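Local coordinates for protein Pcdhgc3 (PDB 4ZI8) that probably mediates calcium-dependent homophilic adhesion between neurons, here represented by the first three extracellular cadherin domains of a longer membrane protein, at residues F144-A149 and L218-T223; A184-E189 and V200-T205; V256-L261 and G267-S272; E283-D288 and G292-K297; Q313-D316 and N320-G323. All blocks are in the same frame, centred on the assembly; numbering follows the deposited sequence.

Contact 1: residues F144-A149 and L218-T223; sequences FPLESA and LPIRIT
Leu146 and Ile220 face each other with CA atoms 8.7 Å apart, and Glu147 and Leu218 with CA atoms 8.3 Å apart, a spacing that leaves the contact to side chains. Leu146 lies just past the end of strand 143-145, its backbone still bonded to Ala184. Its CD1 methyl meets the CD1 methyl of Ile220 at 3.7 Å. Its other methyl, CD2, touches the same Ile220 CD1 at 4.0 Å, so the end of the isoleucine rests against both branches of the leucine. The two side chains cross at about a right angle. CG1 of Ile220 stands anti to the carbonyl carbon (chi1 -58°), and the chain runs on extended to bring CD1 to Leu146. Glu147 and Leu218 also cross at about a right angle. Here the glutamate gives its aliphatic root: CB lies 3.7 Å from Leu218 CD2, and CG 3.9 Å from that same methyl. The glutamate chain then bends at chi2 and leads its carboxylate away from Leu218. Pro126 and Met130 also touch Glu147. Leu146 and Ile220 both also touch Leu204, which belongs to the strand beside 215-225. The contact joins the three-stranded sheet holding 143-145 to the four-stranded sheet holding 215-225. Two sheets packed face to face make the beta sandwich of a cadherin domain, here the second.

Contact 2: residues A184-E189 and V200-T205; sequences AELVLE and VQLVLT
Ala184 and Leu186 meet Leu204 and Leu202 across the interior of a beta sandwich, where strand 182-188 of one sheet faces strand 199-208 of the other. All four residues are buried. The CA atoms of Ala184 and Leu204 are 8.5 Å apart. Only side chains bridge that distance, and every one of them is apolar. The Ala184 CB methyl lies 3.9 Å from CD1 of Leu204. CG of Leu204 is anti to the backbone N (chi1 178°), and from there its CD1 branch reaches the alanine. The second pair is built differently. Leu186 and Leu202 reach for one another tip to tip. CD1 of Leu202 touches both branches of Leu186, at 3.9 Å from CD2 and 4.0 Å from CD1. One methyl thus faces a fork of two. Both leucines have CG anti to the carbonyl carbon, and the Leu186 side chain in this way closes the gap although its CB does not point at the opposite strand. In the second cadherin domain these two strands are consecutive in the chain but belong to different sheets, so the loop between them crosses from one layer of the sandwich to the other. Strand 159-164, the neighbour of 199-208, closes round the same residues: Tyr162 touches Ala184 and Leu204, while Leu164 touches Leu186 and Leu202. Leu146 packs on Leu186, and Ile222 packs on Leu202.

Contact 3: residues V256-L261 and G267-S272; sequences VLATDL and GEIVYS. With CA (calcium ion), chain S.
Tyr271 points its hydroxyl at the backbone of Ala258, and its ring is held with one edge to that strand. Ala258 N lies in the ring plane and donates to Tyr271 OH, at 2.8 Å and almost straight, with an N-H...O angle of 178°. Val256 and Tyr271 slide past each other in opposite directions, Val256 CG2 coming to 4.0 Å from Tyr271 CD1. One face of the ring carries CG2 of Ile269, from its own strand. Ile269 sends its other branch across the gap: CD1 lies 3.4 Å from Ala258 O, against the backbone of Ala258 and Thr259. A phenylalanine in place of Tyr271 would probably keep the packing on Val256 but leave the N-H of Ala258 without its acceptor. The two segments belong to opposite sheets of the third cadherin domain, and they converge at the calcium-binding end. There Asp260 opens the Asp-Leu-Asp form of the cadherin DXD motif. CG of Asp260 is anti to the backbone N (chi1 -167°), which helps turn the carboxylate to the calcium ion, bound by both oxygens, OD1 at 2.5 Å and OD2 at 2.4 Å. Asn228, Asn230, Asp262, Asn266 and Asp316 complete the site. The CB of Asp260 sits 3.6 Å from Gly267 O. A water links the backbones here, accepting from Asp260 N and donating to Gly267 O.

Contact 4: residues E283-D288 and G292-K297; sequences ELFALD and GVLTIK
Ala286 and Thr295 form the antiparallel hydrogen-bonded pair at the middle of the contact. Ala286 N donates to Thr295 O at 3.0 Å, and Thr295 N returns a bond to Ala286 O at 2.9 Å. Asp288 N to Val293 O and Gly292 N to Asp288 O continue the pairing toward the turn. At the other end Lys297 N donates to Leu284 O at 2.8 Å. A water holds Val293 O and Thr295 OG1 together on the side where Ala286 CB meets that hydroxyl. On the other side Phe285 CB lies 3.7 Å from Leu294 CD1. The Phe285 ring crosses Ile296 obliquely, with CE1 3.6 Å from Ile296 CD1, while Leu284 CG sits over one ring face, toward the rim. Ile310 and Phe273, from the facing sheet, pack on Phe285 and Leu294. Lys297 runs extended past the helix end to a long salt bridge with Glu283, NZ to OE1 3.9 Å, and NZ is also bonded to Arg282 O. OD1 of Asp288 bonds the backbone N of Val290 and of Thr291, which helps to hold the turn. The strands run at 155° to each other. This is a short beta hairpin at the edge of one sheet of the third cadherin domain's sandwich.

Contact 5: residues Q313-D316 and N320-G323; sequences QAKD and NPEG. With CA (calcium ion), chain S.
Lys315 lies along Gly323 where strand 307-316 turns back toward strand 324-333, a beta hairpin of the third cadherin domain whose turn lies at the calcium-binding end. The packing is aliphatic. CG of Lys315 is 3.6 Å from Gly323 CA, and CE is 3.7 Å from Gly323 N, so the extended lysine chain passes over a residue with no side chain. Lys315 CD also touches Pro321 CB as the two cross. An alanine here removes the chain beyond CB and would probably leave the backbone at Gly323 and one side of Pro321 without their neighbour. Between the backbones, Gly323 CA makes a CA-H...O contact with Ala314 O. Two waters fill out the polar bonding: one accepts from Asp316 N and donates to Glu322 O, and the other accepts from Glu322 N at 2.7 Å. Asn320 points away from 313-316, and its OD1 is bonded to Arg177 of the second subunit. Its side chain also packs on Pro145 of that subunit, so the turn belongs to the interface between the two copies. Within these two segments, Asp316 binds the metal. Its CG lies between the backbone N and the carbonyl carbon (chi1 55°), which brings the carboxylate nearer to Pro321. OD1 accepts from Gly318 N and meets Pro321 CB at 3.5 Å, while OD2 binds the calcium ion at 2.4 Å.

In the fold
Contacts 1 and 2 are the buried, almost wholly apolar ones. Both cross the sandwich of the second cadherin domain and share its two sheets: strands 199-208 and 215-225 are neighbours in one of them. Contacts 3, 4 and 5 lie in the third domain, are only partly buried and use more polar chemistry. Contacts 3 and 5 are neighbours through strands 269-273 and 307-316 and supply two aspartates to one calcium ion. Contact 4, about 17 Å from contact 3 between centres, binds no metal and relies on backbone pairing. It meets contact 3 where Val256 pairs with Gly292. Contact 5 touches Pro145 of the second subunit, the counterpart of a residue in contact 1.

Contact 1: residues F144-A149 and L218-T223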
# COMPACT_ATOMS: atom_id res chain seq x y z
N PHE B 144 -9.99 0.58 1.49
CA PHE B 144 -9.77 0.72 0.07
C PHE B 144 -11.02 1.31 -0.53
O PHE B 144 -12.06 0.69 -0.50
CB PHE B 144 -9.47 -0.63 -0.56
CG PHE B 144 -8.35 -1.36 0.12
CD1 PHE B 144 -8.58 -2.11 1.26
CD2 PHE B 144 -7.05 -1.26 -0.37
CE1 PHE B 144 -7.54 -2.76 1.91
CE2 PHE B 144 -6.01 -1.91 0.26
CZ PHE B 144 -6.26 -2.67 1.40
N PRO B 145 -10.93 2.53 -1.06
CA PRO B 145 -12.12 3.12 -1.68
C PRO B 145 -12.45 2.41 -2.99
O PRO B 145 -11.56 2.01 -3.75
CB PRO B 145 -11.72 4.57 -1.93
CG PRO B 145 -10.50 4.80 -1.10
CD PRO B 145 -9.80 3.47 -0.99
N LEU B 146 -13.74 2.23 -3.24
CA LEU B 146 -14.23 1.58 -4.44
C LEU B 146 -14.89 2.62 -5.36
O LEU B 146 -15.27 3.70 -4.89
CB LEU B 146 -15.22 0.49 -4.07
CG LEU B 146 -14.65 -0.60 -3.16
CD1 LEU B 146 -15.72 -1.61 -2.79
CD2 LEU B 146 -13.46 -1.28 -3.84
N GLU B 147 -15.02 2.30 -6.66
CA GLU B 147 -15.69 3.20 -7.60
C GLU B 147 -17.09 3.52 -7.11
O GLU B 147 -17.77 2.64 -6.58
CB GLU B 147 -15.78 2.57 -9.00
CG GLU B 147 -14.48 2.05 -9.55
CD GLU B 147 -13.81 3.03 -10.47
OE1 GLU B 147 -14.32 4.18 -10.62
OE2 GLU B 147 -12.77 2.65 -11.06
N SER B 148 -17.51 4.77 -7.27
CA SER B 148 -18.87 5.19 -6.89
C SER B 148 -19.87 4.87 -7.99
O SER B 148 -19.55 4.97 -9.17
CB SER B 148 -18.93 6.69 -6.64
OG SER B 148 -18.09 7.08 -5.57
N ALA B 149 -21.09 4.54 -7.60
CA ALA B 149 -22.17 4.46 -8.56
C ALA B 149 -22.94 5.76 -8.53
O ALA B 149 -22.91 6.48 -7.53
CB ALA B 149 -23.09 3.32 -8.23
N LEU B 218 -20.48 -4.18 -9.69
CA LEU B 218 -19.14 -3.90 -10.11
C LEU B 218 -18.24 -5.08 -9.68
O LEU B 218 -18.04 -5.28 -8.50
CB LEU B 218 -18.66 -2.59 -9.50
CG LEU B 218 -17.25 -2.13 -9.85
CD1 LEU B 218 -17.11 -1.76 -11.30
CD2 LEU B 218 -16.84 -0.98 -8.98
N PRO B 219 -17.74 -5.86 -10.64
CA PRO B 219 -16.73 -6.88 -10.30
C PRO B 219 -15.48 -6.24 -9.74
O PRO B 219 -14.93 -5.32 -10.36
CB PRO B 219 -16.39 -7.54 -11.65
CG PRO B 219 -17.44 -7.09 -12.58
CD PRO B 219 -17.99 -5.78 -12.08
N ILE B 220 -15.04 -6.74 -8.59
CA ILE B 220 -13.79 -6.31 -8.00
C ILE B 220 -12.82 -7.47 -7.99
O ILE B 220 -13.05 -8.48 -7.32
CB ILE B 220 -14.01 -5.80 -6.58
CG1 ILE B 220 -15.01 -4.64 -6.60
CG2 ILE B 220 -12.69 -5.39 -5.94
CD1 ILE B 220 -15.55 -4.35 -5.24
N ARG B 221 -11.74 -7.35 -8.75
CA ARG B 221 -10.77 -8.41 -8.72
C ARG B 221 -9.53 -7.97 -7.93
O ARG B 221 -8.83 -7.03 -8.28
CB ARG B 221 -10.44 -8.88 -10.14
CG ARG B 221 -9.61 -7.99 -11.00
CD ARG B 221 -9.28 -8.69 -12.32
NE ARG B 221 -8.20 -8.00 -13.02
CZ ARG B 221 -8.36 -6.93 -13.78
NH1 ARG B 221 -7.31 -6.36 -14.38
NH2 ARG B 221 -9.57 -6.41 -13.96
N ILE B 222 -9.30 -8.65 -6.81
CA ILE B 222 -8.13 -8.34 -6.00
C ILE B 222 -6.98 -9.32 -6.24
O ILE B 222 -7.14 -10.53 -6.11
CB ILE B 222 -8.52 -8.34 -4.53
CG1 ILE B 222 -9.61 -7.29 -4.32
CG2 ILE B 222 -7.29 -8.06 -3.65
CD1 ILE B 222 -10.45 -7.56 -3.14
N THR B 223 -5.83 -8.80 -6.66
CA THR B 223 -4.61 -9.58 -6.73
C THR B 223 -3.89 -9.46 -5.40
O THR B 223 -3.51 -8.36 -4.99
CB THR B 223 -3.70 -9.11 -7.86
OG1 THR B 223 -4.41 -9.22 -9.10
CG2 THR B 223 -2.42 -9.95 -7.94

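Contact 2: residues A184-E189 and V200-T205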
# COMPACT_ATOMS: atom_id res chain seq x y z
N ALA B 184 -18.66 3.38 -1.33
CA ALA B 184 -18.31 2.28 -0.47
C ALA B 184 -16.78 2.17 -0.33
O ALA B 184 -16.03 2.63 -1.21
CB ALA B 184 -18.90 1.00 -1.01
N GLU B 185 -16.31 1.58 0.76
CA GLU B 185 -14.90 1.20 0.86
C GLU B 185 -14.81 -0.19 1.43
O GLU B 185 -15.61 -0.56 2.29
CB GLU B 185 -14.11 2.19 1.72
CG GLU B 185 -14.64 2.36 3.13
CD GLU B 185 -13.95 3.50 3.89
OE1 GLU B 185 -13.06 4.16 3.30
OE2 GLU B 185 -14.30 3.73 5.07
N LEU B 186 -13.88 -0.98 0.93
CA LEU B 186 -13.58 -2.24 1.59
C LEU B 186 -12.84 -1.95 2.87
O LEU B 186 -12.04 -1.02 2.93
CB LEU B 186 -12.71 -3.15 0.74
CG LEU B 186 -13.24 -3.56 -0.61
CD1 LEU B 186 -12.11 -4.34 -1.25
CD2 LEU B 186 -14.47 -4.42 -0.46
N VAL B 187 -13.10 -2.74 3.90
CA VAL B 187 -12.30 -2.69 5.10
C VAL B 187 -11.68 -4.05 5.28
O VAL B 187 -12.40 -5.05 5.37
CB VAL B 187 -13.12 -2.33 6.33
CG1 VAL B 187 -12.23 -2.36 7.57
CG2 VAL B 187 -13.78 -0.97 6.13
N LEU B 188 -10.35 -4.09 5.36
CA LEU B 188 -9.67 -5.38 5.51
C LEU B 188 -9.86 -5.87 6.93
O LEU B 188 -9.36 -5.26 7.88
CB LEU B 188 -8.20 -5.24 5.15
CG LEU B 188 -7.41 -6.55 5.17
CD1 LEU B 188 -7.87 -7.46 4.02
CD2 LEU B 188 -5.92 -6.27 5.10
N GLU B 189 -10.61 -6.96 7.09
CA GLU B 189 -11.01 -7.47 8.40
C GLU B 189 -10.15 -8.64 8.86
O GLU B 189 -9.90 -8.80 10.05
CB GLU B 189 -12.47 -7.90 8.38
CG GLU B 189 -13.41 -6.80 8.07
CD GLU B 189 -14.18 -6.38 9.27
OE1 GLU B 189 -14.37 -7.24 10.16
OE2 GLU B 189 -14.58 -5.20 9.34
N VAL B 200 -8.66 -12.75 -5.00
CA VAL B 200 -9.97 -12.77 -4.45
C VAL B 200 -10.90 -12.02 -5.38
O VAL B 200 -10.58 -11.00 -5.87
CB VAL B 200 -10.00 -12.07 -3.10
CG1 VAL B 200 -11.35 -12.17 -2.50
CG2 VAL B 200 -8.98 -12.68 -2.19
N GLN B 201 -12.07 -12.57 -5.58
CA GLN B 201 -13.04 -11.95 -6.44
C GLN B 201 -14.25 -11.51 -5.64
O GLN B 201 -14.79 -12.26 -4.91
CB GLN B 201 -13.42 -12.93 -7.55
CG GLN B 201 -12.25 -13.28 -8.47
CD GLN B 201 -11.26 -14.33 -7.90
OE1 GLN B 201 -11.64 -15.29 -7.26
NE2 GLN B 201 -9.99 -14.14 -8.18
N LEU B 202 -14.64 -10.26 -5.79
CA LEU B 202 -15.79 -9.74 -5.08
C LEU B 202 -16.75 -9.04 -6.03
O LEU B 202 -16.41 -8.72 -7.11
CB LEU B 202 -15.36 -8.71 -4.06
CG LEU B 202 -14.25 -9.01 -3.10
CD1 LEU B 202 -13.75 -7.77 -2.42
CD2 LEU B 202 -14.75 -9.98 -2.07
N VAL B 203 -17.96 -8.81 -5.55
CA VAL B 203 -18.94 -8.06 -6.30
C VAL B 203 -19.53 -6.98 -5.39
O VAL B 203 -20.04 -7.28 -4.36
CB VAL B 203 -20.09 -8.89 -6.88
CG1 VAL B 203 -21.03 -8.01 -7.67
CG2 VAL B 203 -19.57 -9.97 -7.79
N LEU B 204 -19.41 -5.74 -5.81
CA LEU B 204 -20.04 -4.60 -5.17
C LEU B 204 -21.36 -4.30 -5.88
O LEU B 204 -21.39 -4.13 -7.11
CB LEU B 204 -19.15 -3.36 -5.22
CG LEU B 204 -19.66 -2.04 -4.63
CD1 LEU B 204 -19.75 -2.15 -3.14
CD2 LEU B 204 -18.80 -0.84 -5.06
N THR B 205 -22.44 -4.26 -5.11
CA THR B 205 -23.77 -3.95 -5.64
C THR B 205 -24.22 -2.57 -5.17
O THR B 205 -24.20 -2.29 -3.98
CB THR B 205 -24.78 -4.99 -5.20
OG1 THR B 205 -24.42 -6.24 -5.78
CG2 THR B 205 -26.18 -4.62 -5.66

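Contact 3: residues V256-L261 and G267-S272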
# COMPACT_ATOMS: atom_id res chain seq x y z
N VAL B 256 22.51 -30.42 -0.46
CA VAL B 256 21.52 -30.02 0.52
C VAL B 256 20.34 -29.37 -0.20
O VAL B 256 20.48 -28.85 -1.32
CB VAL B 256 22.12 -29.08 1.56
CG1 VAL B 256 23.36 -29.74 2.21
CG2 VAL B 256 22.49 -27.75 0.92
N LEU B 257 19.17 -29.42 0.41
CA LEU B 257 17.97 -28.91 -0.25
C LEU B 257 17.06 -28.23 0.75
O LEU B 257 16.61 -28.85 1.72
CB LEU B 257 17.24 -30.03 -0.97
CG LEU B 257 15.86 -29.64 -1.54
CD1 LEU B 257 16.01 -28.61 -2.66
CD2 LEU B 257 15.05 -30.84 -2.01
N ALA B 258 16.78 -26.95 0.51
CA ALA B 258 15.77 -26.21 1.28
C ALA B 258 14.67 -25.79 0.34
O ALA B 258 14.91 -25.67 -0.86
CB ALA B 258 16.39 -24.99 1.95
N THR B 259 13.47 -25.55 0.87
CA THR B 259 12.36 -25.04 0.07
C THR B 259 11.76 -23.82 0.75
O THR B 259 11.95 -23.61 1.95
CB THR B 259 11.26 -26.08 -0.14
OG1 THR B 259 10.70 -26.41 1.13
CG2 THR B 259 11.82 -27.34 -0.76
N ASP B 260 11.01 -23.02 -0.01
CA ASP B 260 10.47 -21.75 0.48
C ASP B 260 9.08 -21.59 -0.13
O ASP B 260 8.89 -21.77 -1.32
CB ASP B 260 11.39 -20.58 0.13
CG ASP B 260 11.06 -19.29 0.88
OD1 ASP B 260 9.90 -18.82 0.83
OD2 ASP B 260 11.98 -18.72 1.51
N LEU B 261 8.11 -21.25 0.69
CA LEU B 261 6.75 -21.22 0.19
C LEU B 261 6.40 -19.93 -0.54
O LEU B 261 5.33 -19.83 -1.16
CB LEU B 261 5.77 -21.44 1.34
CG LEU B 261 5.69 -22.88 1.84
CD1 LEU B 261 4.73 -22.97 3.02
CD2 LEU B 261 5.21 -23.79 0.73
N GLY B 267 10.95 -16.52 -2.70
CA GLY B 267 11.00 -17.96 -2.53
C GLY B 267 12.22 -18.57 -3.19
O GLY B 267 12.38 -19.78 -3.19
N GLU B 268 13.06 -17.73 -3.79
CA GLU B 268 14.22 -18.25 -4.51
C GLU B 268 15.42 -18.40 -3.59
O GLU B 268 15.87 -17.44 -2.99
CB GLU B 268 14.58 -17.34 -5.67
CG GLU B 268 15.79 -17.81 -6.45
CD GLU B 268 16.03 -16.96 -7.67
OE1 GLU B 268 15.16 -16.10 -7.97
OE2 GLU B 268 17.06 -17.16 -8.34
N ILE B 269 15.96 -19.60 -3.52
CA ILE B 269 16.94 -19.90 -2.48
C ILE B 269 18.39 -19.82 -2.93
O ILE B 269 18.75 -20.27 -4.05
CB ILE B 269 16.64 -21.27 -1.90
CG1 ILE B 269 15.48 -21.11 -0.91
CG2 ILE B 269 17.87 -21.86 -1.18
CD1 ILE B 269 14.62 -22.31 -0.83
N VAL B 270 19.19 -19.18 -2.08
CA VAL B 270 20.64 -19.09 -2.24
C VAL B 270 21.34 -19.88 -1.14
O VAL B 270 21.07 -19.67 0.05
CB VAL B 270 21.13 -17.65 -2.17
CG1 VAL B 270 22.68 -17.61 -2.28
CG2 VAL B 270 20.49 -16.81 -3.24
N TYR B 271 22.26 -20.77 -1.52
CA TYR B 271 23.00 -21.56 -0.53
C TYR B 271 24.38 -20.97 -0.31
O TYR B 271 25.04 -20.60 -1.26
CB TYR B 271 23.13 -23.02 -0.98
CG TYR B 271 21.82 -23.72 -1.17
CD1 TYR B 271 21.09 -24.16 -0.07
CD2 TYR B 271 21.29 -23.93 -2.44
CE1 TYR B 271 19.88 -24.79 -0.22
CE2 TYR B 271 20.06 -24.57 -2.61
CZ TYR B 271 19.36 -25.00 -1.49
OH TYR B 271 18.15 -25.64 -1.61
N SER B 272 24.82 -20.90 0.94
CA SER B 272 26.14 -20.36 1.23
C SER B 272 26.68 -21.04 2.47
O SER B 272 25.91 -21.67 3.21
CB SER B 272 26.10 -18.84 1.41
OG SER B 272 25.32 -18.48 2.54
CA CA S . 10.78 -16.63 1.66
O HOH W 1 11.34 -22.69 -3.01

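Contact 4: residues E283-D288 and G292-K297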
# COMPACT_ATOMS: atom_id res chain seq x y z
N GLU B 283 38.26 -23.12 1.72
CA GLU B 283 39.43 -23.57 1.01
C GLU B 283 39.37 -25.07 0.80
O GLU B 283 39.91 -25.59 -0.16
CB GLU B 283 40.68 -23.17 1.78
CG GLU B 283 40.84 -21.65 1.91
CD GLU B 283 41.21 -21.00 0.59
OE1 GLU B 283 41.39 -21.75 -0.40
OE2 GLU B 283 41.33 -19.75 0.52
N LEU B 284 38.68 -25.78 1.68
CA LEU B 284 38.65 -27.22 1.60
C LEU B 284 37.43 -27.71 0.82
O LEU B 284 37.49 -28.74 0.13
CB LEU B 284 38.67 -27.83 3.00
CG LEU B 284 38.64 -29.35 3.07
CD1 LEU B 284 39.77 -29.95 2.22
CD2 LEU B 284 38.77 -29.82 4.52
N PHE B 285 36.32 -26.97 0.91
CA PHE B 285 35.09 -27.35 0.23
C PHE B 285 34.61 -26.24 -0.70
O PHE B 285 35.04 -25.09 -0.59
CB PHE B 285 34.00 -27.68 1.25
CG PHE B 285 34.35 -28.84 2.14
CD1 PHE B 285 34.18 -30.14 1.69
CD2 PHE B 285 34.88 -28.63 3.40
CE1 PHE B 285 34.51 -31.22 2.49
CE2 PHE B 285 35.22 -29.70 4.22
CZ PHE B 285 35.04 -31.00 3.77
N ALA B 286 33.74 -26.60 -1.63
CA ALA B 286 33.07 -25.64 -2.49
C ALA B 286 31.57 -25.93 -2.44
O ALA B 286 31.15 -27.07 -2.23
CB ALA B 286 33.60 -25.70 -3.89
N LEU B 287 30.76 -24.90 -2.65
CA LEU B 287 29.34 -25.06 -2.54
C LEU B 287 28.65 -24.29 -3.67
O LEU B 287 28.86 -23.08 -3.82
CB LEU B 287 28.86 -24.56 -1.17
CG LEU B 287 27.34 -24.51 -0.98
CD1 LEU B 287 26.73 -25.89 -0.80
CD2 LEU B 287 27.00 -23.61 0.22
N ASP B 288 27.87 -24.97 -4.49
CA ASP B 288 27.13 -24.24 -5.52
C ASP B 288 25.97 -23.48 -4.91
O ASP B 288 25.08 -24.08 -4.30
CB ASP B 288 26.62 -25.17 -6.60
CG ASP B 288 26.12 -24.42 -7.80
OD1 ASP B 288 25.01 -23.84 -7.74
OD2 ASP B 288 26.84 -24.40 -8.82
N GLY B 292 23.07 -26.19 -4.27
CA GLY B 292 23.33 -26.76 -2.95
C GLY B 292 24.27 -27.96 -2.96
O GLY B 292 24.41 -28.69 -1.97
N VAL B 293 24.95 -28.17 -4.08
CA VAL B 293 25.93 -29.24 -4.16
C VAL B 293 27.26 -28.84 -3.51
O VAL B 293 27.89 -27.84 -3.88
CB VAL B 293 26.14 -29.65 -5.63
CG1 VAL B 293 27.30 -30.66 -5.73
CG2 VAL B 293 24.85 -30.26 -6.18
N LEU B 294 27.66 -29.63 -2.51
CA LEU B 294 28.93 -29.46 -1.83
C LEU B 294 29.95 -30.41 -2.43
O LEU B 294 29.68 -31.62 -2.56
CB LEU B 294 28.75 -29.73 -0.34
CG LEU B 294 29.96 -29.62 0.58
CD1 LEU B 294 30.31 -28.16 0.84
CD2 LEU B 294 29.68 -30.38 1.88
N THR B 295 31.11 -29.87 -2.81
CA THR B 295 32.17 -30.67 -3.44
C THR B 295 33.50 -30.51 -2.67
O THR B 295 33.69 -29.56 -1.91
CB THR B 295 32.42 -30.26 -4.91
OG1 THR B 295 32.53 -28.84 -5.01
CG2 THR B 295 31.30 -30.72 -5.83
N ILE B 296 34.42 -31.44 -2.91
CA ILE B 296 35.78 -31.28 -2.42
C ILE B 296 36.47 -30.23 -3.23
O ILE B 296 36.38 -30.21 -4.46
CB ILE B 296 36.56 -32.59 -2.50
CG1 ILE B 296 35.88 -33.62 -1.59
CG2 ILE B 296 38.04 -32.39 -2.11
CD1 ILE B 296 35.94 -33.23 -0.11
N LYS B 297 37.16 -29.34 -2.54
CA LYS B 297 37.94 -28.31 -3.22
C LYS B 297 39.43 -28.47 -2.93
O LYS B 297 40.25 -28.40 -3.83
CB LYS B 297 37.45 -26.93 -2.78
CG LYS B 297 38.22 -25.77 -3.39
CD LYS B 297 37.63 -24.43 -2.94
CE LYS B 297 38.64 -23.30 -3.09
NZ LYS B 297 38.14 -22.01 -2.53
O HOH W 2 30.04 -27.61 -5.39

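Contact 5: residues Q313-D316 and N320-G323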
# COMPACT_ATOMS: atom_id res chain seq x y z
N GLN B 313 23.91 -22.50 4.90
CA GLN B 313 22.81 -21.61 5.17
C GLN B 313 22.00 -21.50 3.90
O GLN B 313 22.57 -21.50 2.81
CB GLN B 313 23.35 -20.27 5.63
CG GLN B 313 22.34 -19.16 5.60
CD GLN B 313 22.97 -17.83 5.91
OE1 GLN B 313 23.05 -17.42 7.07
NE2 GLN B 313 23.44 -17.13 4.88
N ALA B 314 20.68 -21.47 4.03
CA ALA B 314 19.80 -21.17 2.89
C ALA B 314 19.07 -19.85 3.18
O ALA B 314 18.46 -19.73 4.24
CB ALA B 314 18.78 -22.29 2.66
N LYS B 315 19.15 -18.88 2.26
CA LYS B 315 18.43 -17.62 2.40
C LYS B 315 17.73 -17.32 1.09
O LYS B 315 18.25 -17.64 0.01
CB LYS B 315 19.38 -16.47 2.78
CG LYS B 315 19.62 -16.33 4.30
CD LYS B 315 20.03 -14.91 4.72
CE LYS B 315 20.06 -14.78 6.26
NZ LYS B 315 20.67 -13.51 6.79
N ASP B 316 16.55 -16.72 1.16
CA ASP B 316 15.83 -16.39 -0.07
C ASP B 316 16.34 -15.03 -0.55
O ASP B 316 17.21 -14.44 0.10
CB ASP B 316 14.30 -16.40 0.12
CG ASP B 316 13.82 -15.50 1.23
OD1 ASP B 316 14.21 -14.31 1.27
OD2 ASP B 316 13.05 -15.99 2.09
N ASN B 320 14.04 -8.82 4.21
CA ASN B 320 14.19 -9.36 5.56
C ASN B 320 14.31 -10.87 5.56
O ASN B 320 13.54 -11.55 6.25
CB ASN B 320 13.01 -8.94 6.44
CG ASN B 320 13.26 -9.22 7.92
OD1 ASN B 320 14.40 -9.32 8.36
ND2 ASN B 320 12.18 -9.36 8.69
N PRO B 321 15.27 -11.41 4.80
CA PRO B 321 15.35 -12.88 4.74
C PRO B 321 15.66 -13.53 6.09
O PRO B 321 16.45 -13.03 6.89
CB PRO B 321 16.46 -13.12 3.74
CG PRO B 321 17.27 -11.87 3.73
CD PRO B 321 16.32 -10.76 4.00
N GLU B 322 14.99 -14.65 6.36
CA GLU B 322 15.32 -15.45 7.54
C GLU B 322 16.09 -16.65 7.02
O GLU B 322 15.64 -17.32 6.10
CB GLU B 322 14.06 -15.89 8.32
CG GLU B 322 14.34 -17.01 9.36
CD GLU B 322 13.19 -17.26 10.36
OE1 GLU B 322 12.21 -16.47 10.45
OE2 GLU B 322 13.27 -18.27 11.09
N GLY B 323 17.27 -16.90 7.57
CA GLY B 323 18.08 -18.01 7.09
C GLY B 323 17.63 -19.32 7.70
O GLY B 323 17.16 -19.39 8.85
CA CA S . 10.78 -16.63 1.66
O HOH W 3 15.57 -16.43 3.75
O HOH W 4 12.77 -15.31 4.93